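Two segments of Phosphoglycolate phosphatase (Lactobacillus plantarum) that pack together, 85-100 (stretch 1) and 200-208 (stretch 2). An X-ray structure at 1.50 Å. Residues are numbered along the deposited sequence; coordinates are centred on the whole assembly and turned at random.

Stretch 1 85-100: YPGITSLFEQLPSELR
Stretch 2 200-208: KPLDILELF

Stretch 1 opens with a type II turn from Y85 to I88. G87 sits at the N-cap with phi/psi of 98/-19, angles that call for glycine. An ideal CB there would also lie 3.5 Å from P201 CG. A helix follows from I88 to Q94; its first bond runs from L91 N to G87 O at 2.9 Å. L95 leaves helical angles at -58/137, and a type I turn spans P96 to L99.

In stretch 2, P201 to L207 keep helical phi/psi. Successive i to i-3 bonds link D203 N to K200 O (3.0 Å) through F208 N to L205 O (2.9 Å). K200 N also bonds D203 OD2 at 3.0 Å.

The stretches run in the same direction. G87 CA lies 5.7 Å from P201 CA. L91 CA lies 5.6 Å from L202 CA. L95 CA lies 6.6 Å from L205 CA. P96 CA lies 7.6 Å from F208 CA.

No hydrogen bond crosses the contact; packing is apolar. L91 (t, chi2 68°) sends CD1 to 3.8 Å from L205 CD2 and CD2 to 3.9 Å from I204 CD1. I88 CD1 meets P201 CB at 3.9 Å. L95 (m, t) places CD2 3.9 Å from both L205 CD2 and F208 CE2. F208 (chi1 -52°, chi2 -77°) has P96 and L99 over one face. L99 CD1 lies 4.0 Å from the F208 ring centroid, a CH-pi contact, and 3.6 Å from F208 CZ.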

ATOM      1  N   TYR A  85       6.110   7.639   7.696  1.00 14.78           N
ATOM      2  CA  TYR A  85       7.113   8.552   7.125  1.00 14.52           C
ATOM      3  C   TYR A  85       6.919   9.952   7.690  1.00 15.07           C
ATOM      4  O   TYR A  85       5.794  10.375   7.923  1.00 13.91           O
ATOM      5  CB  TYR A  85       6.947   8.598   5.611  1.00 14.45           C
ATOM      6  CG  TYR A  85       7.536   7.399   4.895  1.00 13.92           C
ATOM      7  CD1 TYR A  85       8.929   7.242   4.756  1.00 14.46           C
ATOM      8  CD2 TYR A  85       6.723   6.406   4.365  1.00 14.17           C
ATOM      9  CE1 TYR A  85       9.474   6.148   4.056  1.00 13.76           C
ATOM     10  CE2 TYR A  85       7.258   5.311   3.699  1.00 12.97           C
ATOM     11  CZ  TYR A  85       8.625   5.179   3.551  1.00 14.59           C
ATOM     12  OH  TYR A  85       9.171   4.091   2.885  1.00 16.74           O
ATOM     13  N   PRO A  86       8.020  10.697   7.888  1.00 15.96           N
ATOM     14  CA  PRO A  86       7.851  12.085   8.318  1.00 14.59           C
ATOM     15  C   PRO A  86       7.098  12.900   7.269  1.00 14.62           C
ATOM     16  O   PRO A  86       7.286  12.673   6.061  1.00 17.47           O
ATOM     17  CB  PRO A  86       9.283  12.581   8.493  1.00 15.28           C
ATOM     18  CG  PRO A  86      10.191  11.500   8.080  1.00 17.66           C
ATOM     19  CD  PRO A  86       9.423  10.314   7.664  1.00 15.19           C
ATOM     20  N   GLY A  87       6.238  13.793   7.745  1.00 12.64           N
ATOM     21  CA  GLY A  87       5.432  14.670   6.912  1.00 14.06           C
ATOM     22  C   GLY A  87       4.024  14.146   6.701  1.00 12.85           C
ATOM     23  O   GLY A  87       3.133  14.893   6.319  1.00 14.20           O
ATOM     24  N   ILE A  88       3.801  12.843   6.938  1.00 12.26           N
ATOM     25  CA  ILE A  88       2.475  12.270   6.712  1.00 12.64           C
ATOM     26  C   ILE A  88       1.437  12.841   7.668  1.00 12.97           C
ATOM     27  O   ILE A  88       0.343  13.216   7.242  1.00 15.77           O
ATOM     28  CB  ILE A  88       2.542  10.719   6.820  1.00 13.32           C
ATOM     29  CG1 ILE A  88       3.350  10.137   5.660  1.00 16.18           C
ATOM     30  CG2 ILE A  88       1.141  10.077   6.870  1.00 16.86           C
ATOM     31  CD1 ILE A  88       2.751  10.291   4.312  1.00 20.08           C
ATOM     32  N   THR A  89       1.764  12.968   8.951  1.00 13.88           N
ATOM     33  CA  THR A  89       0.816  13.529   9.920  1.00 14.39           C
ATOM     34  C   THR A  89       0.436  14.993   9.564  1.00 15.10           C
ATOM     35  O   THR A  89      -0.744  15.376   9.645  1.00 16.55           O
ATOM     36  CB  THR A  89       1.370  13.452  11.383  1.00 14.97           C
ATOM     37  OG1 THR A  89       2.661  14.070  11.438  1.00 23.75           O
ATOM     38  CG2 THR A  89       1.484  12.015  11.848  1.00 15.00           C
ATOM     39  N   SER A  90       1.441  15.774   9.141  1.00 17.24           N
ATOM     40  CA  SER A  90       1.244  17.162   8.728  1.00 19.14           C
ATOM     41  C   SER A  90       0.418  17.249   7.471  1.00 18.08           C
ATOM     42  O   SER A  90      -0.365  18.170   7.267  1.00 19.13           O
ATOM     43  CB  SER A  90       2.579  17.825   8.449  1.00 22.72           C
ATOM     44  OG  SER A  90       3.408  17.800   9.586  1.00 25.26           O
ATOM     45  N   LEU A  91       0.630  16.293   6.582  1.00 14.84           N
ATOM     46  CA  LEU A  91      -0.112  16.258   5.343  1.00 14.39           C
ATOM     47  C   LEU A  91      -1.597  16.144   5.626  1.00 13.17           C
ATOM     48  O   LEU A  91      -2.398  16.862   5.059  1.00 15.04           O
ATOM     49  CB  LEU A  91       0.351  15.116   4.463  1.00 15.70           C
ATOM     50  CG  LEU A  91      -0.497  14.811   3.223  1.00 14.44           C
ATOM     51  CD1 LEU A  91      -0.381  15.942   2.227  1.00 16.89           C
ATOM     52  CD2 LEU A  91      -0.105  13.463   2.635  1.00 15.61           C
ATOM     53  N   PHE A  92      -1.969  15.202   6.477  1.00 14.90           N
ATOM     54  CA  PHE A  92      -3.367  14.955   6.758  1.00 15.64           C
ATOM     55  C   PHE A  92      -4.044  16.105   7.566  1.00 16.76           C
ATOM     56  O   PHE A  92      -5.250  16.331   7.435  1.00 22.15           O
ATOM     57  CB  PHE A  92      -3.530  13.550   7.376  1.00 15.72           C
ATOM     58  CG  PHE A  92      -3.430  12.450   6.365  1.00 13.63           C
ATOM     59  CD1 PHE A  92      -4.461  12.251   5.487  1.00 13.28           C
ATOM     60  CD2 PHE A  92      -2.328  11.632   6.282  1.00 24.84           C
ATOM     61  CE1 PHE A  92      -4.403  11.292   4.512  1.00 16.37           C
ATOM     62  CE2 PHE A  92      -2.252  10.626   5.309  1.00 18.61           C
ATOM     63  CZ  PHE A  92      -3.275  10.450   4.422  1.00 15.04           C
ATOM     64  N   GLU A  93      -3.235  16.894   8.271  1.00 18.23           N
ATOM     65  CA  GLU A  93      -3.730  18.135   8.903  1.00 16.93           C
ATOM     66  C   GLU A  93      -4.053  19.215   7.881  1.00 20.06           C
ATOM     67  O   GLU A  93      -4.881  20.090   8.154  1.00 23.83           O
ATOM     68  CB  GLU A  93      -2.710  18.728   9.881  1.00 18.18           C
ATOM     69  CG  GLU A  93      -2.074  17.781  10.889  1.00 24.03           C
ATOM     70  CD  GLU A  93      -2.967  17.436  12.031  1.00 36.82           C
ATOM     71  OE1 GLU A  93      -4.183  17.699  11.922  1.00 37.92           O
ATOM     72  OE2 GLU A  93      -2.450  16.908  13.046  1.00 28.49           O
ATOM     73  N   GLN A  94      -3.383  19.209   6.737  1.00 15.65           N
ATOM     74  CA  GLN A  94      -3.482  20.319   5.788  1.00 15.89           C
ATOM     75  C   GLN A  94      -4.352  20.006   4.557  1.00 14.82           C
ATOM     76  O   GLN A  94      -4.810  20.924   3.885  1.00 17.55           O
ATOM     77  CB  GLN A  94      -2.086  20.712   5.303  1.00 17.72           C
ATOM     78  CG  GLN A  94      -1.095  21.219   6.364  1.00 18.69           C
ATOM     79  CD  GLN A  94      -1.556  22.451   7.091  1.00 24.24           C
ATOM     80  OE1 GLN A  94      -2.154  23.362   6.500  1.00 27.69           O
ATOM     81  NE2 GLN A  94      -1.276  22.501   8.393  1.00 28.66           N
ATOM     82  N   LEU A  95      -4.568  18.728   4.234  1.00 14.95           N
ATOM     83  CA  LEU A  95      -5.372  18.399   3.035  1.00 17.41           C
ATOM     84  C   LEU A  95      -6.784  19.025   3.162  1.00 17.24           C
ATOM     85  O   LEU A  95      -7.355  18.995   4.258  1.00 19.74           O
ATOM     86  CB  LEU A  95      -5.462  16.896   2.857  1.00 17.08           C
ATOM     87  CG  LEU A  95      -4.216  16.221   2.222  1.00 16.09           C
ATOM     88  CD1 LEU A  95      -4.253  14.709   2.365  1.00 15.93           C
ATOM     89  CD2 LEU A  95      -4.097  16.554   0.742  1.00 17.61           C
ATOM     90  N   PRO A  96      -7.339  19.629   2.083  1.00 16.07           N
ATOM     91  CA  PRO A  96      -8.668  20.226   2.157  1.00 16.51           C
ATOM     92  C   PRO A  96      -9.712  19.224   2.640  1.00 15.02           C
ATOM     93  O   PRO A  96      -9.733  18.066   2.189  1.00 16.19           O
ATOM     94  CB  PRO A  96      -8.998  20.610   0.703  1.00 18.61           C
ATOM     95  CG  PRO A  96      -7.738  20.534  -0.029  1.00 17.65           C
ATOM     96  CD  PRO A  96      -6.737  19.752   0.741  1.00 16.04           C
ATOM     97  N   SER A  97     -10.596  19.703   3.512  1.00 13.06           N
ATOM     98  CA  SER A  97     -11.635  18.876   4.098  1.00 15.52           C
ATOM     99  C   SER A  97     -12.687  18.436   3.075  1.00 14.16           C
ATOM    100  O   SER A  97     -13.405  17.455   3.283  1.00 16.12           O
ATOM    101  CB  SER A  97     -12.315  19.655   5.218  1.00 17.47           C
ATOM    102  OG  SER A  97     -12.869  20.852   4.667  1.00 24.96           O
ATOM    103  N   GLU A  98     -12.771  19.163   1.972  1.00 15.33           N
ATOM    104  CA  GLU A  98     -13.645  18.794   0.865  1.00 15.37           C
ATOM    105  C   GLU A  98     -13.245  17.467   0.169  1.00 15.00           C
ATOM    106  O   GLU A  98     -14.091  16.828  -0.448  1.00 18.45           O
ATOM    107  CB  GLU A  98     -13.676  19.923  -0.164  1.00 19.00           C
ATOM    108  CG  GLU A  98     -14.242  21.257   0.393  1.00 22.10           C
ATOM    109  CD  GLU A  98     -13.214  22.146   1.160  1.00 35.43           C
ATOM    110  OE1 GLU A  98     -12.015  21.768   1.319  1.00 27.08           O
ATOM    111  OE2 GLU A  98     -13.632  23.244   1.610  1.00 45.03           O
ATOM    112  N   LEU A  99     -11.985  17.048   0.276  1.00 12.30           N
ATOM    113  CA  LEU A  99     -11.557  15.798  -0.342  1.00 11.96           C
ATOM    114  C   LEU A  99     -12.215  14.574   0.267  1.00 12.36           C
ATOM    115  O   LEU A  99     -12.497  14.522   1.467  1.00 14.94           O
ATOM    116  CB  LEU A  99     -10.062  15.614  -0.210  1.00 13.59           C
ATOM    117  CG  LEU A  99      -9.239  16.487  -1.100  1.00 15.15           C
ATOM    118  CD1 LEU A  99      -7.796  16.434  -0.679  1.00 18.52           C
ATOM    119  CD2 LEU A  99      -9.426  16.055  -2.585  1.00 19.13           C
ATOM    120  N   ARG A 100     -12.476  13.579  -0.567  1.00 10.43           N
ATOM    121  CA  ARG A 100     -12.743  12.243  -0.067  1.00 11.28           C
ATOM    122  C   ARG A 100     -11.438  11.489  -0.002  1.00 12.06           C
ATOM    123  O   ARG A 100     -10.764  11.309  -1.021  1.00 15.25           O
ATOM    124  CB  ARG A 100     -13.781  11.464  -0.902  1.00 13.64           C
ATOM    125  CG  ARG A 100     -14.975  12.225  -1.379  1.00 16.18           C
ATOM    126  CD  ARG A 100     -15.804  12.967  -0.367  1.00 17.63           C
ATOM    127  NE  ARG A 100     -16.125  12.247   0.863  1.00 22.97           N
ATOM    128  CZ  ARG A 100     -17.149  11.411   1.060  1.00 24.27           C
ATOM    129  NH1 ARG A 100     -17.987  11.081   0.075  1.00 29.72           N
ATOM    130  NH2 ARG A 100     -17.323  10.888   2.272  1.00 19.69           N
ATOM    131  N   LYS A 200       8.345  14.428  -1.667  1.00 15.70           N
ATOM    132  CA  LYS A 200       8.049  14.257  -0.254  1.00 18.08           C
ATOM    133  C   LYS A 200       6.564  14.490  -0.000  1.00 16.15           C
ATOM    134  O   LYS A 200       5.879  15.088  -0.833  1.00 13.96           O
ATOM    135  CB  LYS A 200       8.880  15.200   0.596  1.00 22.18           C
ATOM    136  CG  LYS A 200       8.685  16.623   0.234  1.00 23.34           C
ATOM    137  N   PRO A 201       6.065  13.987   1.128  1.00 15.71           N
ATOM    138  CA  PRO A 201       4.609  14.007   1.350  1.00 16.31           C
ATOM    139  C   PRO A 201       3.911  15.342   1.222  1.00 15.66           C
ATOM    140  O   PRO A 201       2.822  15.419   0.631  1.00 15.36           O
ATOM    141  CB  PRO A 201       4.459  13.447   2.743  1.00 16.86           C
ATOM    142  CG  PRO A 201       5.653  12.556   2.908  1.00 14.49           C
ATOM    143  CD  PRO A 201       6.772  13.250   2.189  1.00 15.01           C
ATOM    144  N   LEU A 202       4.526  16.397   1.741  1.00 15.19           N
ATOM    145  CA  LEU A 202       3.904  17.718   1.688  1.00 14.64           C
ATOM    146  C   LEU A 202       3.746  18.304   0.261  1.00 14.74           C
ATOM    147  O   LEU A 202       2.944  19.211   0.019  1.00 16.14           O
ATOM    148  CB  LEU A 202       4.611  18.686   2.645  1.00 14.89           C
ATOM    149  CG  LEU A 202       4.407  18.270   4.107  1.00 14.42           C
ATOM    150  CD1 LEU A 202       5.339  19.053   5.028  1.00 21.44           C
ATOM    151  CD2 LEU A 202       2.940  18.455   4.519  1.00 21.90           C
ATOM    152  N   ASP A 203       4.467  17.735  -0.694  1.00 14.68           N
ATOM    153  CA  ASP A 203       4.333  18.140  -2.087  1.00 14.81           C
ATOM    154  C   ASP A 203       2.953  17.843  -2.659  1.00 14.28           C
ATOM    155  O   ASP A 203       2.552  18.461  -3.628  1.00 16.02           O
ATOM    156  CB  ASP A 203       5.368  17.443  -2.960  1.00 16.28           C
ATOM    157  CG  ASP A 203       6.808  17.814  -2.600  1.00 22.55           C
ATOM    158  OD1 ASP A 203       7.042  18.866  -1.948  1.00 27.64           O
ATOM    159  OD2 ASP A 203       7.705  17.055  -3.017  1.00 23.92           O
ATOM    160  N   ILE A 204       2.255  16.874  -2.072  1.00 14.48           N
ATOM    161  CA  ILE A 204       0.858  16.590  -2.448  1.00 13.12           C
ATOM    162  C   ILE A 204      -0.007  17.854  -2.284  1.00 13.95           C
ATOM    163  O   ILE A 204      -0.900  18.087  -3.088  1.00 13.51           O
ATOM    164  CB  ILE A 204       0.298  15.405  -1.635  1.00 13.09           C
ATOM    165  CG1 ILE A 204       1.139  14.164  -1.957  1.00 14.44           C
ATOM    166  CG2 ILE A 204      -1.202  15.207  -1.940  1.00 14.92           C
ATOM    167  CD1 ILE A 204       0.888  12.887  -1.099  1.00 14.66           C
ATOM    168  N   LEU A 205       0.296  18.702  -1.295  1.00 13.64           N
ATOM    169  CA  LEU A 205      -0.488  19.918  -1.106  1.00 12.92           C
ATOM    170  C   LEU A 205      -0.424  20.852  -2.286  1.00 14.17           C
ATOM    171  O   LEU A 205      -1.322  21.696  -2.442  1.00 16.16           O
ATOM    172  CB  LEU A 205      -0.085  20.669   0.169  1.00 12.42           C
ATOM    173  CG  LEU A 205      -0.181  19.864   1.466  1.00 17.57           C
ATOM    174  CD1 LEU A 205       0.368  20.684   2.636  1.00 16.82           C
ATOM    175  CD2 LEU A 205      -1.620  19.458   1.696  1.00 16.57           C
ATOM    176  N   GLU A 206       0.619  20.754  -3.101  1.00 15.47           N
ATOM    177  CA  GLU A 206       0.746  21.616  -4.278  1.00 18.69           C
ATOM    178  C   GLU A 206      -0.405  21.391  -5.278  1.00 20.14           C
ATOM    179  O   GLU A 206      -0.695  22.281  -6.064  1.00 20.36           O
ATOM    180  CB  GLU A 206       2.086  21.410  -4.990  1.00 20.65           C
ATOM    181  CG  GLU A 206       3.350  21.783  -4.166  1.00 24.22           C
ATOM    182  CD  GLU A 206       4.644  21.080  -4.662  1.00 23.78           C
ATOM    183  N   LEU A 207      -1.063  20.230  -5.250  1.00 18.47           N
ATOM    184  CA  LEU A 207      -2.254  20.010  -6.080  1.00 19.57           C
ATOM    185  C   LEU A 207      -3.438  20.865  -5.682  1.00 20.09           C
ATOM    186  O   LEU A 207      -4.409  20.919  -6.430  1.00 23.11           O
ATOM    187  CB  LEU A 207      -2.747  18.564  -6.000  1.00 19.91           C
ATOM    188  CG  LEU A 207      -1.838  17.363  -6.307  1.00 20.81           C
ATOM    189  CD1 LEU A 207      -2.477  16.081  -5.774  1.00 23.69           C
ATOM    190  CD2 LEU A 207      -1.616  17.274  -7.762  1.00 25.13           C
ATOM    191  N   PHE A 208      -3.411  21.454  -4.494  1.00 21.23           N
ATOM    192  CA  PHE A 208      -4.576  22.170  -3.930  1.00 22.97           C
ATOM    193  C   PHE A 208      -4.226  23.604  -3.540  1.00 27.09           C
ATOM    194  O   PHE A 208      -3.601  24.311  -4.326  1.00 29.40           O
ATOM    195  CB  PHE A 208      -5.118  21.407  -2.729  1.00 20.56           C
ATOM    196  CG  PHE A 208      -5.397  19.951  -3.026  1.00 20.17           C
ATOM    197  CD1 PHE A 208      -6.533  19.582  -3.726  1.00 17.59           C
ATOM    198  CD2 PHE A 208      -4.511  18.958  -2.641  1.00 18.40           C
ATOM    199  CE1 PHE A 208      -6.784  18.253  -4.034  1.00 18.24           C
ATOM    200  CE2 PHE A 208      -4.761  17.628  -2.954  1.00 19.23           C
ATOM    201  CZ  PHE A 208      -5.888  17.277  -3.659  1.00 22.54           C
TER